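Local coordinates for ABC transporter binding protein AcbH (Actinoplanes, PDB 3OO8) that binds beta-D-galactopyranose as the extracellular solute receptor of an ABC transporter, with an exclusive preference for that sugar, at residues G26-I30 with N311-K317; F151-Y156 with K171-L177; F226-R230 with I387-I391; G115-A121 with G340-G344. The protein carries 2 engineered substitutions. One frame throughout, in Å; residues are numbered along the deposited sequence.

Contact 1: residues G26-I30 with N311-K317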
loop_
_atom_site.group_PDB
_atom_site.type_symbol
_atom_site.label_atom_id
_atom_site.label_comp_id
_atom_site.label_asym_id
_atom_site.label_seq_id
_atom_site.Cartn_x
_atom_site.Cartn_y
_atom_site.Cartn_z
ATOM N N GLY A 26 -23.732 -9.530 -26.001
ATOM C CA GLY A 26 -22.540 -9.854 -25.159
ATOM C C GLY A 26 -21.414 -8.836 -25.271
ATOM O O GLY A 26 -20.358 -8.998 -24.653
ATOM N N ASN A 27 -21.624 -7.791 -26.069
ATOM C CA ASN A 27 -20.598 -6.746 -26.251
ATOM C C ASN A 27 -21.172 -5.332 -26.156
ATOM O O ASN A 27 -20.528 -4.391 -26.629
ATOM C CB ASN A 27 -19.895 -6.867 -27.620
ATOM C CG ASN A 27 -19.159 -8.185 -27.806
ATOM O OD1 ASN A 27 -19.662 -9.106 -28.452
ATOM N ND2 ASN A 27 -17.955 -8.276 -27.262
ATOM N N GLY A 28 -22.374 -5.197 -25.582
ATOM C CA GLY A 28 -23.110 -3.918 -25.530
ATOM C C GLY A 28 -22.451 -2.939 -24.581
ATOM O O GLY A 28 -21.681 -3.371 -23.719
ATOM N N PRO A 29 -22.737 -1.633 -24.719
ATOM C CA PRO A 29 -22.038 -0.616 -23.882
ATOM C C PRO A 29 -22.145 -0.883 -22.384
ATOM O O PRO A 29 -23.251 -1.081 -21.867
ATOM C CB PRO A 29 -22.757 0.696 -24.198
ATOM C CG PRO A 29 -23.488 0.462 -25.470
ATOM C CD PRO A 29 -23.710 -1.028 -25.646
ATOM N N ILE A 30 -21.005 -0.890 -21.699
ATOM C CA ILE A 30 -21.016 -0.937 -20.235
ATOM C C ILE A 30 -20.850 0.441 -19.616
ATOM O O ILE A 30 -20.367 1.353 -20.266
ATOM C CB ILE A 30 -19.940 -1.909 -19.685
ATOM C CG1 ILE A 30 -18.523 -1.393 -19.943
ATOM C CG2 ILE A 30 -20.119 -3.293 -20.285
ATOM C CD1 ILE A 30 -17.432 -2.009 -19.021
ATOM N N ASN A 311 -25.028 -5.948 -17.504
ATOM C CA ASN A 311 -24.157 -6.357 -18.589
ATOM C C ASN A 311 -22.853 -7.009 -18.130
ATOM O O ASN A 311 -21.754 -6.635 -18.562
ATOM C CB ASN A 311 -23.915 -5.191 -19.555
ATOM C CG ASN A 311 -23.611 -5.667 -20.953
ATOM O OD1 ASN A 311 -23.562 -6.872 -21.207
ATOM N ND2 ASN A 311 -23.366 -4.731 -21.859
ATOM N N ALA A 312 -22.967 -8.007 -17.258
ATOM C CA ALA A 312 -21.790 -8.677 -16.692
ATOM C C ALA A 312 -20.870 -9.313 -17.713
ATOM O O ALA A 312 -19.652 -9.289 -17.549
ATOM C CB ALA A 312 -22.213 -9.719 -15.619
ATOM N N ALA A 313 -21.439 -9.933 -18.749
ATOM C CA ALA A 313 -20.615 -10.612 -19.746
ATOM C C ALA A 313 -19.646 -9.651 -20.422
ATOM O O ALA A 313 -18.458 -9.971 -20.585
ATOM C CB ALA A 313 -21.505 -11.309 -20.794
ATOM N N ALA A 314 -20.160 -8.481 -20.802
ATOM C CA ALA A 314 -19.339 -7.484 -21.482
ATOM C C ALA A 314 -18.334 -6.914 -20.491
ATOM O O ALA A 314 -17.174 -6.635 -20.842
ATOM C CB ALA A 314 -20.206 -6.369 -22.083
ATOM N N ALA A 315 -18.778 -6.777 -19.243
ATOM C CA ALA A 315 -17.880 -6.201 -18.192
ATOM C C ALA A 315 -16.687 -7.134 -17.992
ATOM O O ALA A 315 -15.549 -6.701 -17.800
ATOM C CB ALA A 315 -18.645 -6.020 -16.872
ATOM N N LYS A 316 -16.940 -8.435 -18.038
ATOM C CA LYS A 316 -15.859 -9.395 -17.881
ATOM C C LYS A 316 -14.844 -9.310 -19.012
ATOM O O LYS A 316 -13.667 -9.520 -18.786
ATOM C CB LYS A 316 -16.417 -10.820 -17.741
ATOM C CG LYS A 316 -17.033 -11.082 -16.385
ATOM C CD LYS A 316 -17.729 -12.462 -16.354
ATOM C CE LYS A 316 -18.310 -12.750 -14.988
ATOM N NZ LYS A 316 -19.047 -14.081 -15.028
ATOM N N LYS A 317 -15.280 -8.984 -20.230
ATOM C CA LYS A 317 -14.320 -8.870 -21.331
ATOM C C LYS A 317 -13.407 -7.688 -21.086
ATOM O O LYS A 317 -12.215 -7.759 -21.357
ATOM C CB LYS A 317 -15.014 -8.662 -22.685
ATOM C CG LYS A 317 -15.807 -9.871 -23.181
ATOM C CD LYS A 317 -16.181 -9.690 -24.666
ATOM C CE LYS A 317 -14.936 -9.600 -25.565
ATOM N NZ LYS A 317 -15.205 -9.584 -27.047
#
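The N-terminal end of the modelled chain, where it leads into strand 30-34, lies against the first turns of helix 312-322 of this solute-binding fold. I30 and A314 form the apolar centre. The CG2 branch of I30 meets A314 CB at 3.6 Å. I30 CG2 also lies 3.9 Å from A315 N. CG2 of I30 stands anti to the carbonyl carbon (CG1 has chi1 68°), and this directs the methyl at the helix. A314 CB also faces backbone oxygens: it is 3.7 Å from G28 O and 3.7 Å from G26 O. N27 and A314 are the closest backbone pair, with CA atoms 5.0 Å apart. N311 is the N-cap residue of the helix. Its side chain reaches back, with CG anti to the backbone N (chi1 -153°), and brings N311 ND2 to 2.9 Å from G28 O. At the other end K317 bends at chi3 and extends past the amide of N27. The ammonium of K317 hydrogen-bonds to T56 O, which ties helix 312-322 to the C-terminal end of helix 39-56. The A314 methyl is short, so the G26-G28 backbone can pack directly on the helix, and I30 adds the larger apolar group.

Contact 2: residues F151-Y156 with K171-L177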
loop_
_atom_site.group_PDB
_atom_site.type_symbol
_atom_site.label_atom_id
_atom_site.label_comp_id
_atom_site.label_asym_id
_atom_site.label_seq_id
_atom_site.Cartn_x
_atom_site.Cartn_y
_atom_site.Cartn_z
ATOM N N PHE A 151 25.705 7.488 1.009
ATOM C CA PHE A 151 26.161 6.169 1.373
ATOM C C PHE A 151 27.544 5.900 0.749
ATOM O O PHE A 151 28.417 5.336 1.402
ATOM C CB PHE A 151 25.132 5.118 0.898
ATOM C CG PHE A 151 24.042 4.832 1.895
ATOM C CD1 PHE A 151 23.312 5.851 2.476
ATOM C CD2 PHE A 151 23.723 3.511 2.225
ATOM C CE1 PHE A 151 22.320 5.578 3.412
ATOM C CE2 PHE A 151 22.724 3.220 3.176
ATOM C CZ PHE A 151 22.006 4.249 3.742
ATOM N N GLN A 152 27.727 6.298 -0.505
ATOM C CA GLN A 152 29.024 6.152 -1.189
ATOM C C GLN A 152 30.147 6.929 -0.482
ATOM O O GLN A 152 31.225 6.390 -0.239
ATOM C CB GLN A 152 28.896 6.588 -2.659
ATOM C CG GLN A 152 28.140 5.542 -3.504
ATOM C CD GLN A 152 27.528 6.079 -4.806
ATOM O OE1 GLN A 152 27.715 7.241 -5.177
ATOM N NE2 GLN A 152 26.779 5.223 -5.497
ATOM N N SER A 153 29.868 8.170 -0.116
ATOM C CA SER A 153 30.870 9.050 0.498
ATOM C C SER A 153 31.250 8.644 1.928
ATOM O O SER A 153 32.433 8.694 2.319
ATOM C CB SER A 153 30.335 10.481 0.487
ATOM O OG SER A 153 31.310 11.393 0.942
ATOM N N LYS A 154 30.244 8.259 2.716
ATOM C CA LYS A 154 30.442 7.938 4.124
ATOM C C LYS A 154 30.744 6.492 4.459
ATOM O O LYS A 154 30.918 6.149 5.640
ATOM C CB LYS A 154 29.242 8.381 4.952
ATOM C CG LYS A 154 28.893 9.845 4.821
ATOM C CD LYS A 154 28.093 10.280 6.050
ATOM C CE LYS A 154 28.184 11.784 6.312
ATOM N NZ LYS A 154 29.583 12.283 6.537
ATOM N N GLY A 155 30.802 5.653 3.432
ATOM C CA GLY A 155 31.032 4.226 3.594
ATOM C C GLY A 155 29.892 3.485 4.283
ATOM O O GLY A 155 30.143 2.604 5.099
ATOM N N TYR A 156 28.651 3.852 3.960
ATOM C CA TYR A 156 27.469 3.166 4.499
ATOM C C TYR A 156 27.055 2.067 3.536
ATOM O O TYR A 156 26.944 2.315 2.325
ATOM C CB TYR A 156 26.289 4.127 4.630
ATOM C CG TYR A 156 26.518 5.311 5.554
ATOM C CD1 TYR A 156 27.397 5.205 6.625
ATOM C CD2 TYR A 156 25.763 6.461 5.430
ATOM C CE1 TYR A 156 27.596 6.264 7.488
ATOM C CE2 TYR A 156 25.951 7.545 6.290
ATOM C CZ TYR A 156 26.861 7.418 7.323
ATOM O OH TYR A 156 27.068 8.456 8.212
ATOM N N LYS A 171 26.135 4.388 13.517
ATOM C CA LYS A 171 27.245 5.017 12.785
ATOM C C LYS A 171 26.825 6.417 12.310
ATOM O O LYS A 171 27.597 7.410 12.407
ATOM C CB LYS A 171 27.651 4.136 11.609
ATOM C CG LYS A 171 28.836 4.644 10.788
ATOM C CD LYS A 171 29.247 3.600 9.747
ATOM C CE LYS A 171 30.203 4.156 8.684
ATOM N NZ LYS A 171 31.550 4.411 9.255
ATOM N N MET A 172 25.602 6.509 11.800
ATOM C CA MET A 172 25.057 7.785 11.359
ATOM C C MET A 172 24.996 8.809 12.485
ATOM O O MET A 172 25.304 9.985 12.270
ATOM C CB MET A 172 23.664 7.619 10.751
ATOM C CG MET A 172 23.725 7.177 9.309
ATOM S SD MET A 172 22.099 6.671 8.730
ATOM C CE MET A 172 22.455 6.064 7.064
ATOM N N GLN A 173 24.574 8.374 13.669
ATOM C CA GLN A 173 24.530 9.277 14.810
ATOM C C GLN A 173 25.923 9.787 15.150
ATOM O O GLN A 173 26.100 10.990 15.365
ATOM C CB GLN A 173 23.883 8.612 16.031
ATOM C CG GLN A 173 22.375 8.698 15.970
ATOM C CD GLN A 173 21.664 8.296 17.256
ATOM O OE1 GLN A 173 22.200 7.558 18.094
ATOM N NE2 GLN A 173 20.430 8.765 17.402
ATOM N N SER A 174 26.892 8.875 15.211
ATOM C CA SER A 174 28.305 9.241 15.451
ATOM C C SER A 174 28.815 10.199 14.376
ATOM O O SER A 174 29.640 11.083 14.653
ATOM C CB SER A 174 29.184 7.990 15.514
ATOM O OG SER A 174 28.934 7.300 16.731
ATOM N N ASP A 175 28.316 10.037 13.153
ATOM C CA ASP A 175 28.663 10.939 12.063
ATOM C C ASP A 175 27.879 12.265 12.114
ATOM O O ASP A 175 28.055 13.118 11.244
ATOM C CB ASP A 175 28.464 10.273 10.697
ATOM C CG ASP A 175 29.478 9.160 10.402
ATOM O OD1 ASP A 175 30.507 9.023 11.114
ATOM O OD2 ASP A 175 29.234 8.397 9.433
ATOM N N GLY A 176 27.032 12.451 13.125
ATOM C CA GLY A 176 26.251 13.680 13.246
ATOM C C GLY A 176 25.037 13.796 12.339
ATOM O O GLY A 176 24.590 14.886 12.004
ATOM N N LEU A 177 24.460 12.662 11.944
ATOM C CA LEU A 177 23.317 12.692 11.056
ATOM C C LEU A 177 22.129 12.117 11.812
ATOM O O LEU A 177 22.316 11.230 12.638
ATOM C CB LEU A 177 23.644 11.772 9.867
ATOM C CG LEU A 177 23.149 12.052 8.457
ATOM C CD1 LEU A 177 23.659 13.396 7.962
ATOM C CD2 LEU A 177 23.661 10.930 7.566
HETATM O O HOH W 1 31.357 7.599 7.992
#
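The Y156 ring is crossed obliquely by the M172 side chain. M172 CG is 3.7 Å from Y156 CZ, and M172 CE is 3.7 Å from Y156 CD2. M172 SD sits 5.1 Å from the centroid of the Y156 ring in an oblique Met-aromatic contact. M172 is extended beyond CG, and this carries its methyl on to F151, where M172 CE lies 3.7 Å from F151 CE1. L168, from the same helix as M172, touches both aromatic residues. K171 comes to the edge of the tyrosine ring, its CE in the ring plane and 3.6 Å from Y156 CE1. Y156 OH donates a very short hydrogen bond of 2.5 Å to D175 OD2. The ring and carboxylate are nearly coplanar, 19° apart. D175 OD2 also receives a bond from a water oxygen at 2.7 Å. That water donates a second bond to K154 O and accepts a weak one from K171 NZ. The water, the phenol and the nearby lysine charges would probably favour an ionised D175. This is packing between two consecutive helices, 148-154 and 162-174, at their C-terminal ends. G155 follows the first with positive phi, and G176 closes the second in a Schellman motif.

Contact 3: residues F226-R230 with I387-I391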
loop_
_atom_site.group_PDB
_atom_site.type_symbol
_atom_site.label_atom_id
_atom_site.label_comp_id
_atom_site.label_asym_id
_atom_site.label_seq_id
_atom_site.Cartn_x
_atom_site.Cartn_y
_atom_site.Cartn_z
ATOM N N PHE A 226 5.848 -3.187 19.690
ATOM C CA PHE A 226 6.141 -1.922 20.349
ATOM C C PHE A 226 7.481 -1.938 21.086
ATOM O O PHE A 226 8.185 -0.904 21.163
ATOM C CB PHE A 226 4.951 -1.477 21.221
ATOM C CG PHE A 226 3.789 -0.871 20.430
ATOM C CD1 PHE A 226 3.893 0.388 19.844
ATOM C CD2 PHE A 226 2.584 -1.563 20.306
ATOM C CE1 PHE A 226 2.829 0.937 19.124
ATOM C CE2 PHE A 226 1.508 -1.008 19.609
ATOM C CZ PHE A 226 1.627 0.223 19.015
ATOM N N ASP A 227 7.834 -3.096 21.630
ATOM C CA ASP A 227 9.146 -3.290 22.267
ATOM C C ASP A 227 10.253 -3.081 21.245
ATOM O O ASP A 227 11.236 -2.397 21.533
ATOM C CB ASP A 227 9.254 -4.644 22.974
ATOM C CG ASP A 227 8.457 -4.684 24.275
ATOM O OD1 ASP A 227 8.151 -3.623 24.840
ATOM O OD2 ASP A 227 8.147 -5.798 24.748
ATOM N N GLN A 228 10.065 -3.588 20.026
ATOM C CA GLN A 228 11.070 -3.360 18.980
ATOM C C GLN A 228 11.114 -1.882 18.616
ATOM O O GLN A 228 12.176 -1.304 18.359
ATOM C CB GLN A 228 10.750 -4.191 17.721
ATOM C CG GLN A 228 11.976 -4.438 16.827
ATOM C CD GLN A 228 12.714 -5.762 17.089
ATOM O OE1 GLN A 228 12.235 -6.651 17.810
ATOM N NE2 GLN A 228 13.868 -5.921 16.441
ATOM N N TRP A 229 9.951 -1.247 18.615
ATOM C CA TRP A 229 9.876 0.161 18.235
ATOM C C TRP A 229 10.574 1.029 19.289
ATOM O O TRP A 229 11.118 2.095 18.960
ATOM C CB TRP A 229 8.412 0.587 18.075
ATOM C CG TRP A 229 8.181 1.813 17.236
ATOM C CD1 TRP A 229 9.049 2.887 17.030
ATOM C CD2 TRP A 229 6.968 2.160 16.575
ATOM N NE1 TRP A 229 8.440 3.834 16.241
ATOM C CE2 TRP A 229 7.164 3.414 15.941
ATOM C CE3 TRP A 229 5.732 1.504 16.425
ATOM C CZ2 TRP A 229 6.164 4.038 15.186
ATOM C CZ3 TRP A 229 4.723 2.129 15.671
ATOM C CH2 TRP A 229 4.954 3.370 15.038
ATOM N N ARG A 230 10.555 0.577 20.552
ATOM C CA ARG A 230 11.271 1.333 21.601
ATOM C C ARG A 230 12.727 1.464 21.209
ATOM O O ARG A 230 13.338 2.521 21.425
ATOM C CB ARG A 230 11.111 0.692 22.995
ATOM C CG ARG A 230 9.733 0.972 23.574
ATOM C CD ARG A 230 9.432 0.230 24.870
ATOM N NE ARG A 230 10.474 0.350 25.884
ATOM C CZ ARG A 230 11.064 -0.691 26.471
ATOM N NH1 ARG A 230 10.707 -1.937 26.161
ATOM N NH2 ARG A 230 11.993 -0.486 27.389
ATOM N N ILE A 387 -0.846 5.572 18.463
ATOM C CA ILE A 387 0.550 5.505 18.063
ATOM C C ILE A 387 1.263 6.819 18.335
ATOM O O ILE A 387 2.406 6.811 18.710
ATOM C CB ILE A 387 0.715 4.959 16.630
ATOM C CG1 ILE A 387 0.440 3.452 16.677
ATOM C CG2 ILE A 387 2.096 5.282 16.070
ATOM C CD1 ILE A 387 0.289 2.788 15.325
ATOM N N GLN A 388 0.543 7.934 18.216
ATOM C CA GLN A 388 1.129 9.238 18.573
ATOM C C GLN A 388 1.439 9.282 20.056
ATOM O O GLN A 388 2.490 9.797 20.477
ATOM C CB GLN A 388 0.201 10.383 18.190
ATOM C CG GLN A 388 0.282 10.739 16.711
ATOM C CD GLN A 388 -0.762 11.727 16.287
ATOM O OE1 GLN A 388 -1.814 11.861 16.920
ATOM N NE2 GLN A 388 -0.488 12.426 15.197
ATOM N N GLN A 389 0.554 8.687 20.847
ATOM C CA GLN A 389 0.759 8.627 22.293
ATOM C C GLN A 389 2.022 7.800 22.618
ATOM O O GLN A 389 2.846 8.195 23.453
ATOM C CB GLN A 389 -0.515 8.105 22.973
ATOM C CG GLN A 389 -0.473 8.140 24.489
ATOM C CD GLN A 389 -1.824 7.815 25.120
ATOM O OE1 GLN A 389 -2.803 7.523 24.420
ATOM N NE2 GLN A 389 -1.873 7.842 26.453
ATOM N N PHE A 390 2.223 6.690 21.906
ATOM C CA PHE A 390 3.434 5.892 22.065
ATOM C C PHE A 390 4.697 6.691 21.694
ATOM O O PHE A 390 5.690 6.705 22.420
ATOM C CB PHE A 390 3.375 4.606 21.218
ATOM C CG PHE A 390 4.679 3.863 21.189
ATOM C CD1 PHE A 390 5.079 3.064 22.261
ATOM C CD2 PHE A 390 5.544 3.987 20.101
ATOM C CE1 PHE A 390 6.309 2.379 22.233
ATOM C CE2 PHE A 390 6.772 3.323 20.084
ATOM C CZ PHE A 390 7.159 2.519 21.134
ATOM N N ILE A 391 4.666 7.342 20.534
ATOM C CA ILE A 391 5.774 8.155 20.068
ATOM C C ILE A 391 6.129 9.209 21.107
ATOM O O ILE A 391 7.309 9.420 21.347
ATOM C CB ILE A 391 5.460 8.795 18.709
ATOM C CG1 ILE A 391 5.449 7.708 17.621
ATOM C CG2 ILE A 391 6.469 9.923 18.371
ATOM C CD1 ILE A 391 4.778 8.118 16.329
#
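With chi1 at 171°, F390 swings its ring away from its own backbone N and across to helix 220-232. W229 takes the same kind of turn, and its indole swings toward helix 377-392. F226, W229 and F390 form an aromatic cluster. F226 presents its edge to the face of F390, with CD1 over the ring centre and the centroids 5.0 Å apart. F390 CE2 in turn lies over one face of the indole, 3.5 Å from W229 CG. These two ring planes stand at 55°. R230 brings its aliphatic CG to the edge of F390, 3.9 Å from F390 CZ. I387 supplies both branches: CG2 is 3.6 Å from W229 CH2, and CG1 is 4.2 Å from F226 CZ. The helix segments run at 38° to each other, with axes 12.0 Å apart, so large side chains bridge them. I399 of helix 396-413 touches F226, R230 and F390. The indole NE1 hydrogen-bonds to Q236, and R230 forms a weak salt bridge with D227 on its own helix. The polar ends thus find partners beside the buried interface. Ring and methyl surfaces carry the contact, with no polar bond between the two segments, so its fit depends on shape.

Contact 4: residues G115-A121 with G340-G344. With SO4 (sulfate ion), chain D.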
loop_
_atom_site.group_PDB
_atom_site.type_symbol
_atom_site.label_atom_id
_atom_site.label_comp_id
_atom_site.label_asym_id
_atom_site.label_seq_id
_atom_site.Cartn_x
_atom_site.Cartn_y
_atom_site.Cartn_z
ATOM N N GLY A 115 -2.245 -16.375 -15.645
ATOM C CA GLY A 115 -0.861 -16.674 -16.013
ATOM C C GLY A 115 0.053 -15.468 -15.958
ATOM O O GLY A 115 1.280 -15.598 -15.927
ATOM N N THR A 116 -0.565 -14.289 -15.916
ATOM C CA THR A 116 0.174 -13.022 -15.959
ATOM C C THR A 116 0.581 -12.529 -14.578
ATOM O O THR A 116 1.419 -11.596 -14.456
ATOM C CB THR A 116 -0.705 -11.990 -16.674
ATOM O OG1 THR A 116 -0.949 -12.482 -18.005
ATOM C CG2 THR A 116 -0.040 -10.593 -16.717
ATOM N N PHE A 117 0.005 -13.138 -13.546
ATOM C CA PHE A 117 0.180 -12.651 -12.184
ATOM C C PHE A 117 0.786 -13.645 -11.206
ATOM O O PHE A 117 0.503 -14.845 -11.296
ATOM C CB PHE A 117 -1.153 -12.148 -11.643
ATOM C CG PHE A 117 -1.689 -11.014 -12.432
ATOM C CD1 PHE A 117 -1.168 -9.743 -12.235
ATOM C CD2 PHE A 117 -2.629 -11.224 -13.439
ATOM C CE1 PHE A 117 -1.654 -8.665 -12.983
ATOM C CE2 PHE A 117 -3.093 -10.163 -14.213
ATOM C CZ PHE A 117 -2.609 -8.888 -13.985
ATOM N N ASN A 118 1.584 -13.132 -10.262
ATOM C CA ASN A 118 2.188 -14.010 -9.241
ATOM C C ASN A 118 1.246 -14.356 -8.084
ATOM O O ASN A 118 0.093 -13.915 -8.023
ATOM C CB ASN A 118 3.539 -13.478 -8.745
ATOM C CG ASN A 118 3.413 -12.257 -7.873
ATOM O OD1 ASN A 118 2.325 -11.864 -7.462
ATOM N ND2 ASN A 118 4.558 -11.661 -7.550
ATOM N N ASP A 119 1.760 -15.140 -7.145
ATOM C CA ASP A 119 0.921 -15.556 -6.031
ATOM C C ASP A 119 0.457 -14.389 -5.170
ATOM O O ASP A 119 -0.697 -14.352 -4.742
ATOM C CB ASP A 119 1.611 -16.654 -5.209
ATOM C CG ASP A 119 1.552 -18.039 -5.886
ATOM O OD1 ASP A 119 0.910 -18.218 -6.945
ATOM O OD2 ASP A 119 2.179 -18.976 -5.342
ATOM N N ALA A 120 1.327 -13.411 -4.931
ATOM C CA ALA A 120 0.889 -12.271 -4.136
ATOM C C ALA A 120 -0.298 -11.544 -4.790
ATOM O O ALA A 120 -1.209 -11.087 -4.090
ATOM C CB ALA A 120 2.060 -11.266 -3.885
ATOM N N ALA A 121 -0.224 -11.373 -6.117
ATOM C CA ALA A 121 -1.264 -10.678 -6.874
ATOM C C ALA A 121 -2.586 -11.422 -6.841
ATOM O O ALA A 121 -3.664 -10.808 -6.731
ATOM C CB ALA A 121 -0.794 -10.467 -8.332
ATOM N N GLY A 340 2.918 -1.476 -12.448
ATOM C CA GLY A 340 2.073 -2.628 -12.783
ATOM C C GLY A 340 2.457 -3.913 -12.048
ATOM O O GLY A 340 3.631 -4.137 -11.736
ATOM N N LEU A 341 1.468 -4.788 -11.854
ATOM C CA LEU A 341 1.706 -6.087 -11.204
ATOM C C LEU A 341 1.973 -7.210 -12.195
ATOM O O LEU A 341 2.381 -8.306 -11.785
ATOM C CB LEU A 341 0.525 -6.529 -10.321
ATOM C CG LEU A 341 0.387 -5.829 -8.975
ATOM C CD1 LEU A 341 -0.146 -4.404 -9.124
ATOM C CD2 LEU A 341 -0.552 -6.671 -8.078
ATOM N N ALA A 342 1.797 -6.934 -13.485
ATOM C CA ALA A 342 1.987 -7.999 -14.475
ATOM C C ALA A 342 3.422 -8.542 -14.476
ATOM O O ALA A 342 4.395 -7.779 -14.425
ATOM C CB ALA A 342 1.593 -7.494 -15.851
ATOM N N ASN A 343 3.559 -9.866 -14.524
ATOM C CA ASN A 343 4.915 -10.453 -14.514
ATOM C C ASN A 343 5.770 -9.950 -15.690
ATOM O O ASN A 343 5.316 -9.962 -16.832
ATOM C CB ASN A 343 4.855 -11.981 -14.614
ATOM C CG ASN A 343 4.389 -12.639 -13.343
ATOM O OD1 ASN A 343 4.532 -12.092 -12.246
ATOM N ND2 ASN A 343 3.820 -13.832 -13.479
ATOM N N GLY A 344 6.988 -9.515 -15.397
ATOM C CA GLY A 344 7.932 -9.114 -16.436
ATOM C C GLY A 344 7.637 -7.776 -17.086
ATOM O O GLY A 344 8.239 -7.411 -18.107
HETATM S S SO4 D . 5.408 -16.640 -7.234
HETATM O O1 SO4 D . 5.630 -17.834 -6.418
HETATM O O2 SO4 D . 6.406 -16.615 -8.303
HETATM O O3 SO4 D . 4.053 -16.699 -7.788
HETATM O O4 SO4 D . 5.570 -15.432 -6.421
HETATM O O HOH W 2 2.151 -10.424 -10.255
#
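The chain leaves a 3-10 turn at T116, runs extended through F117 and enters helix 119-124, while L341 to N343 pass beside it as a loop after strand 339-340. The main link is between backbones: N343 N donates to T116 O at 2.8 Å and nearly straight, 173° at the hydrogen. The motif at the helix start is an N-cap. N118 OD1 accepts from A121 N at 2.9 Å, and a chi1 of 72° folds the side chain back over the first turn. Water 2 joins the two segments, accepting from N118 N and donating to L341 O at 2.6 Å.

Side chains pack around these bonds. T116 CG2 meets A342 CB at 3.6 Å, and the same methyl lies over one face of the F117 ring. The CD1-CE1 side of that ring reaches the L341-A342 peptide, with F117 CE1 3.9 Å from A342 N. L341 CB is 4.0 Å from F117 CE1, and its CD2 touches A121 CB. The side chain of N343 folds alongside T116 O. W110 also meets the F117 ring, and A342 N hydrogen-bonds to E328 of helix 325-332. The contact thereby joins the start of helix 119-124 to the loop leaving strand 339-340. The L341 side chain is about 10 Å from that of R373, a galactose-binding residue. A sulfate, probably from the crystallisation liquor, sits at the helix start, where the N-terminal end of the helix would probably favour an anion. D119 N donates to sulfate O3 at 2.8 Å.

How the contacts relate
From the N terminus, contact 1 opens first, and its loop closes only at helix 312-322. Contact 4 opens at 115-121 and closes at 340-344, so it crosses contact 1. Contact 2 is local and joins the C-terminal ends of helices 148-154 and 162-174. It opens and closes within the spans of both contact 1 and contact 4. Contact 3 opens at 226-230, after contact 2 has closed, and closes last, near the C terminus. It therefore crosses contacts 1 and 4. Contact 1 ties the chain start to helix 312-322, and contact 4 ties helix 119-124 to the loop after strand 339-340. Contact 3 joins helices 220-232 and 377-392. The centres of contacts 1 and 3 are about 50 Å apart.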